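Local coordinates for esterase E25 (Uncultured bacterium, PDB 4Q05), which probably hydrolyses carboxylic esters as a dimeric bacterial enzyme of the hormone-sensitive lipase family, built on the alpha/beta hydrolase fold, at residues N249-L263 / I297-V309. Residues are numbered along the deposited sequence; the frame is centred on the assembly and turned at random.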
loop_
_atom_site.group_PDB
_atom_site.type_symbol
_atom_site.label_atom_id
_atom_site.label_comp_id
_atom_site.label_asym_id
_atom_site.label_seq_id
_atom_site.Cartn_x
_atom_site.Cartn_y
_atom_site.Cartn_z
ATOM N N ASN A 249 6.773 0.047 12.702
ATOM C CA ASN A 249 5.527 0.418 13.371
ATOM C C ASN A 249 5.451 -0.102 14.812
ATOM O O ASN A 249 4.408 -0.042 15.452
ATOM C CB ASN A 249 4.305 0.006 12.540
ATOM C CG ASN A 249 4.105 0.905 11.349
ATOM O OD1 ASN A 249 4.598 2.035 11.339
ATOM N ND2 ASN A 249 3.374 0.429 10.340
ATOM N N ASP A 250 6.577 -0.575 15.329
ATOM C CA ASP A 250 6.650 -0.973 16.731
ATOM C C ASP A 250 6.349 0.258 17.598
ATOM O O ASP A 250 7.051 1.264 17.519
ATOM C CB ASP A 250 8.043 -1.507 17.046
ATOM C CG ASP A 250 8.106 -2.196 18.401
ATOM O OD1 ASP A 250 7.897 -1.517 19.416
ATOM O OD2 ASP A 250 8.347 -3.418 18.450
ATOM N N GLY A 251 5.300 0.187 18.408
ATOM C CA GLY A 251 4.881 1.325 19.208
ATOM C C GLY A 251 3.985 2.299 18.454
ATOM O O GLY A 251 3.535 3.298 19.018
ATOM N N ILE A 252 3.720 2.020 17.179
ATOM C CA ILE A 252 2.901 2.908 16.354
ATOM C C ILE A 252 1.537 2.302 16.020
ATOM O O ILE A 252 0.576 3.015 15.747
ATOM C CB ILE A 252 3.665 3.332 15.069
ATOM C CG1 ILE A 252 4.813 4.269 15.455
ATOM C CG2 ILE A 252 2.731 4.010 14.065
ATOM C CD1 ILE A 252 5.783 4.578 14.333
ATOM N N ASP A 253 1.451 0.976 16.064
ATOM C CA ASP A 253 0.177 0.312 15.874
ATOM C C ASP A 253 -0.522 0.289 17.240
ATOM O O ASP A 253 -0.088 -0.406 18.143
ATOM C CB ASP A 253 0.411 -1.109 15.351
ATOM C CG ASP A 253 -0.878 -1.852 15.073
ATOM O OD1 ASP A 253 -1.735 -1.950 15.987
ATOM O OD2 ASP A 253 -1.031 -2.329 13.932
ATOM N N ARG A 254 -1.600 1.046 17.384
ATOM C CA ARG A 254 -2.234 1.221 18.695
ATOM C C ARG A 254 -2.908 -0.053 19.187
ATOM O O ARG A 254 -3.274 -0.153 20.359
ATOM C CB ARG A 254 -3.257 2.350 18.649
ATOM C CG ARG A 254 -4.496 1.994 17.844
ATOM C CD ARG A 254 -5.283 3.215 17.407
ATOM N NE ARG A 254 -6.520 2.763 16.790
ATOM C CZ ARG A 254 -7.735 2.970 17.286
ATOM N NH1 ARG A 254 -7.887 3.681 18.397
ATOM N NH2 ARG A 254 -8.795 2.477 16.655
ATOM N N ASN A 255 -3.074 -1.026 18.294
ATOM C CA ASN A 255 -3.774 -2.244 18.647
ATOM C C ASN A 255 -2.857 -3.411 18.979
ATOM O O ASN A 255 -2.960 -3.981 20.063
ATOM C CB ASN A 255 -4.793 -2.615 17.569
ATOM C CG ASN A 255 -5.745 -1.472 17.271
ATOM O OD1 ASN A 255 -5.968 -1.106 16.113
ATOM N ND2 ASN A 255 -6.284 -0.874 18.322
ATOM N N LEU A 256 -1.970 -3.774 18.056
ATOM C CA LEU A 256 -0.995 -4.821 18.320
ATOM C C LEU A 256 0.188 -4.283 19.128
ATOM O O LEU A 256 0.791 -5.010 19.931
ATOM C CB LEU A 256 -0.502 -5.442 17.014
ATOM C CG LEU A 256 -1.540 -6.222 16.205
ATOM C CD1 LEU A 256 -0.927 -6.782 14.919
ATOM C CD2 LEU A 256 -2.118 -7.341 17.066
ATOM N N VAL A 257 0.491 -3.004 18.918
ATOM C CA VAL A 257 1.608 -2.307 19.568
ATOM C C VAL A 257 2.997 -2.855 19.231
ATOM O O VAL A 257 3.858 -2.118 18.760
ATOM C CB VAL A 257 1.466 -2.242 21.114
ATOM C CG1 VAL A 257 2.547 -1.361 21.685
ATOM C CG2 VAL A 257 0.101 -1.707 21.528
ATOM N N THR A 258 3.224 -4.133 19.508
ATOM C CA THR A 258 4.526 -4.739 19.283
ATOM C C THR A 258 4.386 -6.238 19.056
ATOM O O THR A 258 3.440 -6.865 19.531
ATOM C CB THR A 258 5.487 -4.474 20.472
ATOM O OG1 THR A 258 6.777 -5.017 20.186
ATOM C CG2 THR A 258 4.960 -5.109 21.754
ATOM N N TYR A 259 5.327 -6.803 18.312
ATOM C CA TYR A 259 5.384 -8.232 18.093
ATOM C C TYR A 259 5.836 -8.928 19.372
ATOM O O TYR A 259 5.375 -10.025 19.682
ATOM C CB TYR A 259 6.382 -8.520 16.984
ATOM C CG TYR A 259 6.587 -9.981 16.671
ATOM C CD1 TYR A 259 5.816 -10.613 15.707
ATOM C CD2 TYR A 259 7.573 -10.720 17.314
ATOM C CE1 TYR A 259 6.009 -11.953 15.400
ATOM C CE2 TYR A 259 7.775 -12.060 17.018
ATOM C CZ TYR A 259 6.986 -12.670 16.062
ATOM O OH TYR A 259 7.175 -13.998 15.749
ATOM N N ASP A 260 6.735 -8.278 20.109
ATOM C CA ASP A 260 7.381 -8.894 21.268
ATOM C C ASP A 260 6.398 -9.092 22.403
ATOM O O ASP A 260 5.501 -8.285 22.593
ATOM C CB ASP A 260 8.540 -8.039 21.782
ATOM C CG ASP A 260 9.553 -7.699 20.697
ATOM O OD1 ASP A 260 9.763 -8.516 19.767
ATOM O OD2 ASP A 260 10.142 -6.603 20.790
ATOM N N GLY A 261 6.598 -10.158 23.169
ATOM C CA GLY A 261 5.719 -10.465 24.279
ATOM C C GLY A 261 4.527 -11.284 23.820
ATOM O O GLY A 261 4.675 -12.405 23.320
ATOM N N PHE A 262 3.340 -10.714 23.986
ATOM C CA PHE A 262 2.106 -11.442 23.733
ATOM C C PHE A 262 1.989 -12.019 22.326
ATOM O O PHE A 262 1.697 -13.209 22.150
ATOM C CB PHE A 262 0.883 -10.580 24.033
ATOM C CG PHE A 262 -0.401 -11.294 23.785
ATOM C CD1 PHE A 262 -0.883 -12.210 24.704
ATOM C CD2 PHE A 262 -1.099 -11.103 22.608
ATOM C CE1 PHE A 262 -2.060 -12.899 24.470
ATOM C CE2 PHE A 262 -2.276 -11.792 22.367
ATOM C CZ PHE A 262 -2.756 -12.696 23.308
ATOM N N LEU A 263 2.202 -11.181 21.318
ATOM C CA LEU A 263 1.954 -11.622 19.953
ATOM C C LEU A 263 2.859 -12.792 19.623
ATOM O O LEU A 263 2.401 -13.802 19.114
ATOM C CB LEU A 263 2.156 -10.482 18.955
ATOM C CG LEU A 263 1.900 -10.854 17.498
ATOM C CD1 LEU A 263 0.524 -11.522 17.352
ATOM C CD2 LEU A 263 2.027 -9.630 16.571
ATOM N N ILE A 297 -6.392 -5.156 2.624
ATOM C CA ILE A 297 -6.482 -3.839 3.230
ATOM C C ILE A 297 -5.581 -3.753 4.451
ATOM O O ILE A 297 -5.430 -4.720 5.211
ATOM C CB ILE A 297 -7.949 -3.476 3.571
ATOM C CG1 ILE A 297 -8.020 -2.110 4.261
ATOM C CG2 ILE A 297 -8.568 -4.517 4.463
ATOM C CD1 ILE A 297 -9.432 -1.660 4.502
ATOM N N THR A 298 -4.953 -2.596 4.616
ATOM C CA THR A 298 -4.073 -2.352 5.741
ATOM C C THR A 298 -3.946 -0.821 5.860
ATOM O O THR A 298 -4.765 -0.095 5.309
ATOM C CB THR A 298 -2.705 -3.057 5.542
ATOM O OG1 THR A 298 -1.834 -2.794 6.650
ATOM C CG2 THR A 298 -2.039 -2.592 4.247
ATOM N N GLY A 299 -2.950 -0.326 6.584
ATOM C CA GLY A 299 -2.804 1.111 6.719
ATOM C C GLY A 299 -1.405 1.466 7.153
ATOM O O GLY A 299 -0.616 0.580 7.470
ATOM N N THR A 300 -1.103 2.763 7.192
ATOM C CA THR A 300 0.255 3.213 7.440
ATOM C C THR A 300 0.766 2.846 8.827
ATOM O O THR A 300 1.964 2.744 9.030
ATOM C CB THR A 300 0.366 4.734 7.257
ATOM O OG1 THR A 300 -0.644 5.359 8.050
ATOM C CG2 THR A 300 0.163 5.114 5.784
ATOM N N ARG A 301 -0.131 2.656 9.792
ATOM C CA ARG A 301 0.313 2.374 11.159
ATOM C C ARG A 301 0.181 0.898 11.533
ATOM O O ARG A 301 0.402 0.513 12.677
ATOM C CB ARG A 301 -0.458 3.245 12.160
ATOM C CG ARG A 301 -0.319 4.728 11.863
ATOM C CD ARG A 301 -0.832 5.609 13.000
ATOM N NE ARG A 301 -0.666 7.014 12.638
ATOM C CZ ARG A 301 -0.672 8.020 13.504
ATOM N NH1 ARG A 301 -0.848 7.783 14.797
ATOM N NH2 ARG A 301 -0.511 9.268 13.069
ATOM N N ASP A 302 -0.170 0.073 10.560
ATOM C CA ASP A 302 -0.410 -1.341 10.823
ATOM C C ASP A 302 0.905 -2.068 11.060
ATOM O O ASP A 302 1.818 -1.985 10.229
ATOM C CB ASP A 302 -1.099 -1.944 9.609
ATOM C CG ASP A 302 -1.754 -3.292 9.891
ATOM O OD1 ASP A 302 -1.438 -3.955 10.909
ATOM O OD2 ASP A 302 -2.592 -3.685 9.056
ATOM N N LEU A 303 0.996 -2.785 12.178
ATOM C CA LEU A 303 2.150 -3.635 12.452
ATOM C C LEU A 303 2.266 -4.713 11.380
ATOM O O LEU A 303 3.361 -5.220 11.128
ATOM C CB LEU A 303 2.028 -4.307 13.826
ATOM C CG LEU A 303 3.331 -4.814 14.444
ATOM C CD1 LEU A 303 4.135 -3.629 14.970
ATOM C CD2 LEU A 303 3.072 -5.839 15.573
ATOM N N LEU A 304 1.137 -5.061 10.758
ATOM C CA LEU A 304 1.120 -6.076 9.697
ATOM C C LEU A 304 1.044 -5.471 8.292
ATOM O O LEU A 304 0.714 -6.165 7.320
ATOM C CB LEU A 304 -0.036 -7.064 9.879
ATOM C CG LEU A 304 -0.055 -7.789 11.234
ATOM C CD1 LEU A 304 -1.151 -8.850 11.246
ATOM C CD2 LEU A 304 1.296 -8.426 11.491
ATOM N N LEU A 305 1.349 -4.189 8.184
ATOM C CA LEU A 305 1.450 -3.559 6.867
ATOM C C LEU A 305 2.340 -4.392 5.929
ATOM O O LEU A 305 1.951 -4.688 4.802
ATOM C CB LEU A 305 1.995 -2.138 7.003
ATOM C CG LEU A 305 2.421 -1.443 5.711
ATOM C CD1 LEU A 305 1.243 -1.308 4.745
ATOM C CD2 LEU A 305 3.055 -0.072 6.010
ATOM N N SER A 306 3.529 -4.772 6.402
ATOM C CA SER A 306 4.467 -5.551 5.593
ATOM C C SER A 306 3.866 -6.903 5.214
ATOM O O SER A 306 3.949 -7.335 4.057
ATOM C CB SER A 306 5.804 -5.754 6.339
ATOM O OG SER A 306 6.551 -4.554 6.392
ATOM N N ALA A 307 3.261 -7.583 6.183
ATOM C CA ALA A 307 2.650 -8.885 5.898
ATOM C C ALA A 307 1.641 -8.727 4.770
ATOM O O ALA A 307 1.504 -9.597 3.896
ATOM C CB ALA A 307 1.956 -9.458 7.155
ATOM N N THR A 308 0.939 -7.599 4.786
ATOM C CA THR A 308 -0.130 -7.374 3.831
ATOM C C THR A 308 0.407 -7.105 2.427
ATOM O O THR A 308 -0.007 -7.742 1.451
ATOM C CB THR A 308 -1.025 -6.196 4.268
ATOM O OG1 THR A 308 -1.512 -6.455 5.595
ATOM C CG2 THR A 308 -2.212 -6.035 3.285
ATOM N N VAL A 309 1.324 -6.159 2.330
ATOM C CA VAL A 309 1.798 -5.731 1.022
ATOM C C VAL A 309 2.712 -6.795 0.425
ATOM O O VAL A 309 2.776 -6.949 -0.792
ATOM C CB VAL A 309 2.489 -4.348 1.060
ATOM C CG1 VAL A 309 1.536 -3.299 1.644
ATOM C CG2 VAL A 309 3.798 -4.390 1.835
#
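Asn249 and Leu303, with CA atoms 5.4 Å apart, mark one point where the loop from Asn249 to Thr258 meets residues 299-305, and Asp253 and Arg301 mark a second; both fall on two consecutive type I turns, Gly299 to Asp302 and Asp302 to Leu305, which share Asp302 and offer Thr300 O, Asp302 O and Leu303 N to the loop. Asn249 spends its amide nitrogen on two carbonyls. ND2 reaches Asp302 O at 2.9 Å, nearly straight at 162° and in the amide plane, while its bond to Thr300 O is more bent (137°). Asp302 O also accepts from Leu305 N, from the opposite face of its carbonyl plane. Asp253 works in the reverse sense: with CG anti to the backbone N (chi1 -178°), OD2 takes Leu303 N at 2.7 Å on its anti side. Asp253 OD2 also accepts from His332 N, and OD1 closes an Asx turn with Asn255 N while accepting from Leu256 N. With an alanine in place of Asp253, Leu303 N and His332 N would probably lose their shared acceptor, and the Asx turn its clamp. The loop lies against the first connection of the beta-alpha-beta unit 294-299, 305-317 and 322-327. In the alpha/beta hydrolase fold, Asp302 touching His332 here is consistent with the acid and histidine of a Ser-His-Asp triad, whose turn the Asn249 and Asp253 bonds would brace. Leu303 is the residue most covered. Its CD1 rests against the backbone carbonyl of Asn249, 3.6 Å from O. The apolar neighbours Leu256, Tyr259 and Leu263 meet CD2, with Leu256 CB at 3.9 Å and Leu263 CD2 tip to tip at 4.1 Å. Leu256 CD1 continues to Leu304 CG, the two chains crossing at about a right angle. Ile252 CG2 packs 3.8 Å from Arg301 CB; from there the arginine chain runs extended to NE, which forms a salt bridge with Asp244 of the second subunit.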